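Local coordinates for protein RNA-directed RNA polymerase (Infectious pancreatic necrosis virus, PDB 3ZED) that probably copies the viral RNA genome as an RNA-dependent RNA polymerase, and probably occurs both free and covalently attached to the genomic RNA, at residues Gly248-Gly253 and Leu264-Ser269; Tyr326-Leu331 and Pro449-Asp454. All coordinates share one frame; numbering follows the deposited sequence.

Interaction 1: Gly248-Gly253 and Leu264-Ser269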
ATOM      1  N   GLY B 248      15.976  -6.460  -3.970  1.00 51.41           N
ATOM      2  CA  GLY B 248      15.716  -7.525  -3.007  1.00 51.46           C
ATOM      3  C   GLY B 248      16.564  -8.740  -3.349  1.00 56.78           C
ATOM      4  O   GLY B 248      17.466  -8.657  -4.197  1.00 55.80           O
ATOM      5  N   LEU B 249      16.269  -9.884  -2.704  1.00 54.41           N
ATOM      6  CA  LEU B 249      16.984 -11.133  -2.965  1.00 56.21           C
ATOM      7  C   LEU B 249      16.763 -11.591  -4.416  1.00 61.39           C
ATOM      8  O   LEU B 249      15.678 -11.370  -4.957  1.00 59.63           O
ATOM      9  CB  LEU B 249      16.569 -12.254  -1.995  1.00 56.06           C
ATOM     10  CG  LEU B 249      16.894 -12.082  -0.514  1.00 60.95           C
ATOM     11  CD1 LEU B 249      16.537 -13.339   0.255  1.00 61.78           C
ATOM     12  CD2 LEU B 249      18.361 -11.802  -0.291  1.00 64.56           C
ATOM     13  N   PRO B 250      17.784 -12.165  -5.087  1.00 60.59           N
ATOM     14  CA  PRO B 250      19.134 -12.488  -4.593  1.00 62.14           C
ATOM     15  C   PRO B 250      20.174 -11.412  -4.952  1.00 67.90           C
ATOM     16  O   PRO B 250      21.360 -11.738  -5.098  1.00 69.55           O
ATOM     17  CB  PRO B 250      19.417 -13.826  -5.286  1.00 65.21           C
ATOM     18  CG  PRO B 250      18.636 -13.765  -6.599  1.00 69.32           C
ATOM     19  CD  PRO B 250      17.595 -12.668  -6.463  1.00 63.19           C
ATOM     20  N   TYR B 251      19.745 -10.134  -5.070  1.00 63.45           N
ATOM     21  CA  TYR B 251      20.656  -9.052  -5.450  1.00 64.62           C
ATOM     22  C   TYR B 251      20.746  -7.950  -4.395  1.00 69.11           C
ATOM     23  O   TYR B 251      20.305  -6.825  -4.641  1.00 69.06           O
ATOM     24  CB  TYR B 251      20.282  -8.465  -6.832  1.00 65.39           C
ATOM     25  CG  TYR B 251      20.157  -9.529  -7.903  1.00 67.78           C
ATOM     26  CD1 TYR B 251      21.283 -10.183  -8.398  1.00 71.25           C
ATOM     27  CD2 TYR B 251      18.912  -9.916  -8.383  1.00 67.50           C
ATOM     28  CE1 TYR B 251      21.170 -11.201  -9.342  1.00 72.21           C
ATOM     29  CE2 TYR B 251      18.786 -10.936  -9.324  1.00 69.50           C
ATOM     30  CZ  TYR B 251      19.919 -11.583  -9.791  1.00 77.19           C
ATOM     31  OH  TYR B 251      19.801 -12.575 -10.730  1.00 79.31           O
ATOM     32  N   ILE B 252      21.397  -8.246  -3.256  1.00 66.43           N
ATOM     33  CA  ILE B 252      21.585  -7.255  -2.188  1.00 66.13           C
ATOM     34  C   ILE B 252      22.572  -6.166  -2.671  1.00 72.07           C
ATOM     35  O   ILE B 252      23.614  -6.471  -3.266  1.00 72.99           O
ATOM     36  CB  ILE B 252      22.033  -7.914  -0.849  1.00 69.75           C
ATOM     37  CG1 ILE B 252      20.870  -8.740  -0.227  1.00 68.12           C
ATOM     38  CG2 ILE B 252      22.561  -6.870   0.160  1.00 70.29           C
ATOM     39  CD1 ILE B 252      21.316  -9.868   0.683  1.00 67.57           C
ATOM     40  N   GLY B 253      22.192  -4.915  -2.425  1.00 68.24           N
ATOM     41  CA  GLY B 253      22.974  -3.741  -2.787  1.00 69.09           C
ATOM     42  C   GLY B 253      22.683  -3.219  -4.176  1.00 73.46           C
ATOM     43  O   GLY B 253      23.343  -2.283  -4.635  1.00 74.74           O
ATOM     44  N   LEU B 264      13.574 -10.397 -15.090  1.00 59.28           N
ATOM     45  CA  LEU B 264      12.862 -11.040 -16.194  1.00 59.52           C
ATOM     46  C   LEU B 264      13.270 -12.497 -16.306  1.00 66.52           C
ATOM     47  O   LEU B 264      12.393 -13.349 -16.349  1.00 67.23           O
ATOM     48  CB  LEU B 264      13.109 -10.311 -17.535  1.00 59.85           C
ATOM     49  CG  LEU B 264      12.566  -8.889 -17.660  1.00 61.33           C
ATOM     50  CD1 LEU B 264      13.089  -8.218 -18.917  1.00 61.89           C
ATOM     51  CD2 LEU B 264      11.046  -8.864 -17.623  1.00 60.80           C
ATOM     52  N   VAL B 265      14.589 -12.790 -16.278  1.00 63.52           N
ATOM     53  CA  VAL B 265      15.120 -14.149 -16.353  1.00 64.46           C
ATOM     54  C   VAL B 265      14.550 -14.983 -15.186  1.00 68.98           C
ATOM     55  O   VAL B 265      14.010 -16.063 -15.429  1.00 71.36           O
ATOM     56  CB  VAL B 265      16.685 -14.181 -16.406  1.00 69.31           C
ATOM     57  CG1 VAL B 265      17.233 -15.596 -16.213  1.00 70.98           C
ATOM     58  CG2 VAL B 265      17.213 -13.589 -17.708  1.00 69.99           C
ATOM     59  N   LEU B 266      14.638 -14.470 -13.945  1.00 63.22           N
ATOM     60  CA  LEU B 266      14.175 -15.185 -12.754  1.00 61.76           C
ATOM     61  C   LEU B 266      12.652 -15.352 -12.721  1.00 62.97           C
ATOM     62  O   LEU B 266      12.192 -16.462 -12.434  1.00 62.55           O
ATOM     63  CB  LEU B 266      14.665 -14.493 -11.471  1.00 60.82           C
ATOM     64  CG  LEU B 266      16.170 -14.578 -11.168  1.00 67.42           C
ATOM     65  CD1 LEU B 266      16.482 -13.904  -9.858  1.00 66.50           C
ATOM     66  CD2 LEU B 266      16.685 -16.057 -11.152  1.00 71.73           C
ATOM     67  N   ALA B 267      11.879 -14.270 -13.017  1.00 57.40           N
ATOM     68  CA  ALA B 267      10.409 -14.318 -13.043  1.00 56.18           C
ATOM     69  C   ALA B 267       9.928 -15.261 -14.147  1.00 61.94           C
ATOM     70  O   ALA B 267       9.044 -16.070 -13.877  1.00 62.32           O
ATOM     71  CB  ALA B 267       9.813 -12.931 -13.224  1.00 55.58           C
ATOM     72  N   ASP B 268      10.564 -15.226 -15.348  1.00 59.05           N
ATOM     73  CA  ASP B 268      10.258 -16.130 -16.461  1.00 60.59           C
ATOM     74  C   ASP B 268      10.445 -17.587 -16.065  1.00 64.63           C
ATOM     75  O   ASP B 268       9.550 -18.407 -16.271  1.00 64.84           O
ATOM     76  CB  ASP B 268      11.178 -15.857 -17.670  1.00 64.13           C
ATOM     77  CG  ASP B 268      10.807 -14.725 -18.605  1.00 72.78           C
ATOM     78  OD1 ASP B 268      10.075 -13.802 -18.169  1.00 71.40           O
ATOM     79  OD2 ASP B 268      11.302 -14.724 -19.750  1.00 78.33           O
ATOM     80  N   SER B 269      11.630 -17.906 -15.515  1.00 61.72           N
ATOM     81  CA  SER B 269      12.012 -19.265 -15.134  1.00 63.14           C
ATOM     82  C   SER B 269      11.115 -19.808 -14.032  1.00 65.59           C
ATOM     83  O   SER B 269      10.744 -20.973 -14.099  1.00 66.30           O
ATOM     84  CB  SER B 269      13.473 -19.315 -14.695  1.00 67.60           C
ATOM     85  OG  SER B 269      14.342 -18.858 -15.719  1.00 78.67           O
TER
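Leu266 carries the whole helical side of its contact with Pro250 and Tyr251, an example of how a single methyl can join a helix to a loop. Leu264, two residues before it on helix 260-278, packs on Leu330 of helix 326-340, while Val265 turns to Val95 on strand 92-98. Leu266 itself directs its side chain at the loop. Its CG stands beside the backbone N (chi1 -70°), and the extended branch brings CD1 forward against the pyrrolidine ring of Pro250, CD1 lying 3.8 Å from CD and 3.9 Å from CG. Tyr251 and Leu266 extend toward each other from opposite directions, and the same methyl lies 3.8 Å from CE2 and 3.7 Å from OH of the tyrosine, obliquely to the ring. That phenol oxygen is buried but satisfied, since it is hydrogen-bonded to Ser94 O.

The two loop residues are held as a pair by a type VIa turn: a cis peptide precedes Pro250, and Tyr251 N donates to Gly248 O at 2.9 Å. In this turn Pro250 CG sits over one face of the Tyr251 ring, toward its rim. In sequence, 248-255 matches the glycine-lysine-threonine consensus of a P-loop and is predicted to bind GTP; Leu266 thus packs against two residues of a putative nucleotide loop.

Further along, Ala267 faces Pro221 and helix 326-340, and Asp268 is hydrogen-bonded through OD2 to Ser222 OG. Ser269 curls back on its own helix, OG donating to Val265 O at 2.8 Å with a C=O...O angle of 147°. Ser269 N also donates to this oxygen, so the carbonyl is gripped twice, from opposite faces of its plane.

Interaction 2: Tyr326-Leu331 and Pro449-Asp454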
ATOM      1  N   TYR B 326      12.426  -8.537  -6.526  1.00 46.16           N
ATOM      2  CA  TYR B 326      11.960  -7.974  -7.793  1.00 46.33           C
ATOM      3  C   TYR B 326      11.123  -9.001  -8.621  1.00 50.82           C
ATOM      4  O   TYR B 326      10.015  -8.627  -9.011  1.00 50.49           O
ATOM      5  CB  TYR B 326      13.155  -7.419  -8.609  1.00 48.09           C
ATOM      6  CG  TYR B 326      12.831  -6.573  -9.829  1.00 49.33           C
ATOM      7  CD1 TYR B 326      11.513  -6.269 -10.170  1.00 50.41           C
ATOM      8  CD2 TYR B 326      13.846  -6.000 -10.590  1.00 50.80           C
ATOM      9  CE1 TYR B 326      11.217  -5.470 -11.273  1.00 51.58           C
ATOM     10  CE2 TYR B 326      13.561  -5.199 -11.695  1.00 51.55           C
ATOM     11  CZ  TYR B 326      12.245  -4.945 -12.038  1.00 58.30           C
ATOM     12  OH  TYR B 326      11.969  -4.200 -13.158  1.00 61.74           O
ATOM     13  N   PRO B 327      11.551 -10.270  -8.858  1.00 49.08           N
ATOM     14  CA  PRO B 327      10.718 -11.188  -9.673  1.00 49.74           C
ATOM     15  C   PRO B 327       9.340 -11.470  -9.060  1.00 53.13           C
ATOM     16  O   PRO B 327       8.359 -11.493  -9.798  1.00 52.30           O
ATOM     17  CB  PRO B 327      11.569 -12.465  -9.750  1.00 52.70           C
ATOM     18  CG  PRO B 327      12.955 -12.010  -9.499  1.00 57.54           C
ATOM     19  CD  PRO B 327      12.825 -10.922  -8.485  1.00 52.00           C
ATOM     20  N   THR B 328       9.262 -11.638  -7.713  1.00 49.63           N
ATOM     21  CA  THR B 328       8.001 -11.896  -6.986  1.00 48.17           C
ATOM     22  C   THR B 328       7.051 -10.697  -7.144  1.00 48.82           C
ATOM     23  O   THR B 328       5.880 -10.904  -7.473  1.00 46.72           O
ATOM     24  CB  THR B 328       8.285 -12.227  -5.516  1.00 48.36           C
ATOM     25  OG1 THR B 328       9.101 -13.385  -5.498  1.00 50.68           O
ATOM     26  CG2 THR B 328       7.025 -12.505  -4.713  1.00 40.97           C
ATOM     27  N   HIS B 329       7.568  -9.461  -6.938  1.00 44.97           N
ATOM     28  CA  HIS B 329       6.813  -8.209  -7.074  1.00 44.19           C
ATOM     29  C   HIS B 329       6.230  -8.076  -8.495  1.00 50.13           C
ATOM     30  O   HIS B 329       5.069  -7.703  -8.638  1.00 51.72           O
ATOM     31  CB  HIS B 329       7.699  -6.995  -6.740  1.00 44.35           C
ATOM     32  CG  HIS B 329       6.978  -5.699  -6.914  1.00 47.09           C
ATOM     33  ND1 HIS B 329       5.990  -5.303  -6.021  1.00 47.98           N
ATOM     34  CD2 HIS B 329       7.072  -4.778  -7.901  1.00 48.70           C
ATOM     35  CE1 HIS B 329       5.530  -4.154  -6.483  1.00 46.39           C
ATOM     36  NE2 HIS B 329       6.157  -3.789  -7.600  1.00 47.32           N
ATOM     37  N   LEU B 330       7.025  -8.414  -9.525  1.00 45.65           N
ATOM     38  CA  LEU B 330       6.649  -8.337 -10.935  1.00 45.76           C
ATOM     39  C   LEU B 330       5.480  -9.298 -11.252  1.00 48.76           C
ATOM     40  O   LEU B 330       4.493  -8.881 -11.853  1.00 45.92           O
ATOM     41  CB  LEU B 330       7.895  -8.662 -11.791  1.00 47.57           C
ATOM     42  CG  LEU B 330       7.885  -8.350 -13.300  1.00 53.76           C
ATOM     43  CD1 LEU B 330       7.561  -6.854 -13.587  1.00 52.81           C
ATOM     44  CD2 LEU B 330       9.216  -8.743 -13.925  1.00 56.11           C
ATOM     45  N   LEU B 331       5.573 -10.563 -10.797  1.00 48.45           N
ATOM     46  CA  LEU B 331       4.538 -11.593 -11.012  1.00 48.54           C
ATOM     47  C   LEU B 331       3.217 -11.246 -10.292  1.00 51.03           C
ATOM     48  O   LEU B 331       2.151 -11.392 -10.886  1.00 50.84           O
ATOM     49  CB  LEU B 331       5.042 -12.975 -10.566  1.00 48.68           C
ATOM     50  CG  LEU B 331       6.199 -13.587 -11.366  1.00 53.46           C
ATOM     51  CD1 LEU B 331       6.807 -14.781 -10.613  1.00 54.27           C
ATOM     52  CD2 LEU B 331       5.763 -14.002 -12.771  1.00 55.39           C
ATOM     53  N   PRO B 449       0.087 -16.571  -2.440  1.00 45.92           N
ATOM     54  CA  PRO B 449      -0.201 -16.111  -1.073  1.00 44.47           C
ATOM     55  C   PRO B 449       0.855 -16.514  -0.033  1.00 49.34           C
ATOM     56  O   PRO B 449       1.112 -15.707   0.867  1.00 46.75           O
ATOM     57  CB  PRO B 449      -1.566 -16.732  -0.769  1.00 46.47           C
ATOM     58  CG  PRO B 449      -2.218 -16.873  -2.114  1.00 51.95           C
ATOM     59  CD  PRO B 449      -1.075 -17.305  -2.996  1.00 48.46           C
ATOM     60  N   SER B 450       1.520 -17.693  -0.183  1.00 48.12           N
ATOM     61  CA  SER B 450       2.537 -18.147   0.788  1.00 48.54           C
ATOM     62  C   SER B 450       3.930 -17.615   0.481  1.00 52.28           C
ATOM     63  O   SER B 450       4.861 -17.830   1.262  1.00 51.95           O
ATOM     64  CB  SER B 450       2.562 -19.666   0.904  1.00 51.22           C
ATOM     65  OG  SER B 450       1.510 -20.076   1.757  1.00 56.62           O
ATOM     66  N   MET B 451       4.068 -16.876  -0.601  1.00 49.89           N
ATOM     67  CA  MET B 451       5.352 -16.271  -0.910  1.00 51.09           C
ATOM     68  C   MET B 451       5.514 -14.939  -0.173  1.00 50.71           C
ATOM     69  O   MET B 451       6.637 -14.529   0.091  1.00 48.66           O
ATOM     70  CB  MET B 451       5.506 -16.084  -2.414  1.00 54.91           C
ATOM     71  CG  MET B 451       5.861 -17.380  -3.125  1.00 62.56           C
ATOM     72  SD  MET B 451       5.805 -17.078  -4.887  1.00 70.06           S
ATOM     73  CE  MET B 451       7.485 -16.609  -5.181  1.00 67.32           C
ATOM     74  N   VAL B 452       4.401 -14.264   0.161  1.00 47.22           N
ATOM     75  CA  VAL B 452       4.474 -12.935   0.789  1.00 45.94           C
ATOM     76  C   VAL B 452       3.670 -12.870   2.117  1.00 48.10           C
ATOM     77  O   VAL B 452       3.750 -11.857   2.810  1.00 46.96           O
ATOM     78  CB  VAL B 452       4.073 -11.795  -0.197  1.00 48.55           C
ATOM     79  CG1 VAL B 452       5.014 -11.750  -1.398  1.00 49.42           C
ATOM     80  CG2 VAL B 452       2.624 -11.903  -0.651  1.00 47.72           C
ATOM     81  N   VAL B 453       2.945 -13.956   2.487  1.00 44.59           N
ATOM     82  CA  VAL B 453       2.176 -14.002   3.747  1.00 43.97           C
ATOM     83  C   VAL B 453       2.632 -15.206   4.570  1.00 49.57           C
ATOM     84  O   VAL B 453       2.620 -16.344   4.070  1.00 49.86           O
ATOM     85  CB  VAL B 453       0.633 -13.996   3.571  1.00 46.44           C
ATOM     86  CG1 VAL B 453      -0.057 -13.784   4.918  1.00 45.21           C
ATOM     87  CG2 VAL B 453       0.168 -12.965   2.529  1.00 44.90           C
ATOM     88  N   ASP B 454       3.031 -14.936   5.853  1.00 45.83           N
ATOM     89  CA  ASP B 454       3.529 -15.904   6.844  1.00 46.09           C
ATOM     90  C   ASP B 454       4.738 -16.667   6.308  1.00 51.71           C
ATOM     91  O   ASP B 454       4.852 -17.878   6.528  1.00 53.04           O
ATOM     92  CB  ASP B 454       2.419 -16.901   7.285  1.00 48.14           C
ATOM     93  CG  ASP B 454       1.328 -16.332   8.169  1.00 58.43           C
ATOM     94  OD1 ASP B 454       1.576 -15.303   8.839  1.00 59.35           O
ATOM     95  OD2 ASP B 454       0.235 -16.928   8.213  1.00 67.87           O
TER
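Thr328 projects from the first turn of helix 326-340 between Met451 and Val452, and its short side chain shows how a residue with one polar and one apolar branch can serve both needs in a buried seam. The CB points at segment 449-454 and lies 4.5 Å from Met451 CE. Beyond it the branches divide. OG1 lies beside the backbone N (chi1 -60°), where it touches Met451 CE at 3.6 Å, a van der Waals contact; the hydroxyl meanwhile donates a hydrogen bond to Leu297 O, which satisfies it in an otherwise apolar setting. CG2, anti to the backbone N, extends to Val452 CG1 at 4.0 Å and also skims Met451 CE at 4.2 Å.

From the other side, Met451 runs obliquely across the threonine. The bend about its CG-SD bond (chi3 91°) turns CE toward the hydroxyl branch. Val452 slides past Thr328 in the opposing direction and also touches Met415 of helix 412-426. Met451 has further contacts with Phe270 of helix 260-278 and with Phe443 of its own helix.

The arrangement is helix-on-helix packing within the birnavirus palm-family region, setting the start of helix 326-340 against the weakly bonded final turn of helix 438-452, just ahead of the hairpin 456-459/462-465.

Both interactions are buried, and helix 326-340 ties them together: Pro327 CG packs on Leu266 CB at 3.6 Å, and Leu331 reaches the backbone of Ala267. Leu266 of helix 260-278 therefore meets both the loop 248-253 and helix 326-340, and the latter passes the packing on to helix 438-452. Interaction 1 lies farther from the centre of the chain and joins neighbours in sequence, a loop and the helix that follows it; interaction 2, nearer the centre, brings together helices more than a hundred residues apart. Each relies on methyl contacts beside a hydroxyl, phenolic in the first and aliphatic in the second, that is hydrogen-bonded to a backbone carbonyl outside both segments.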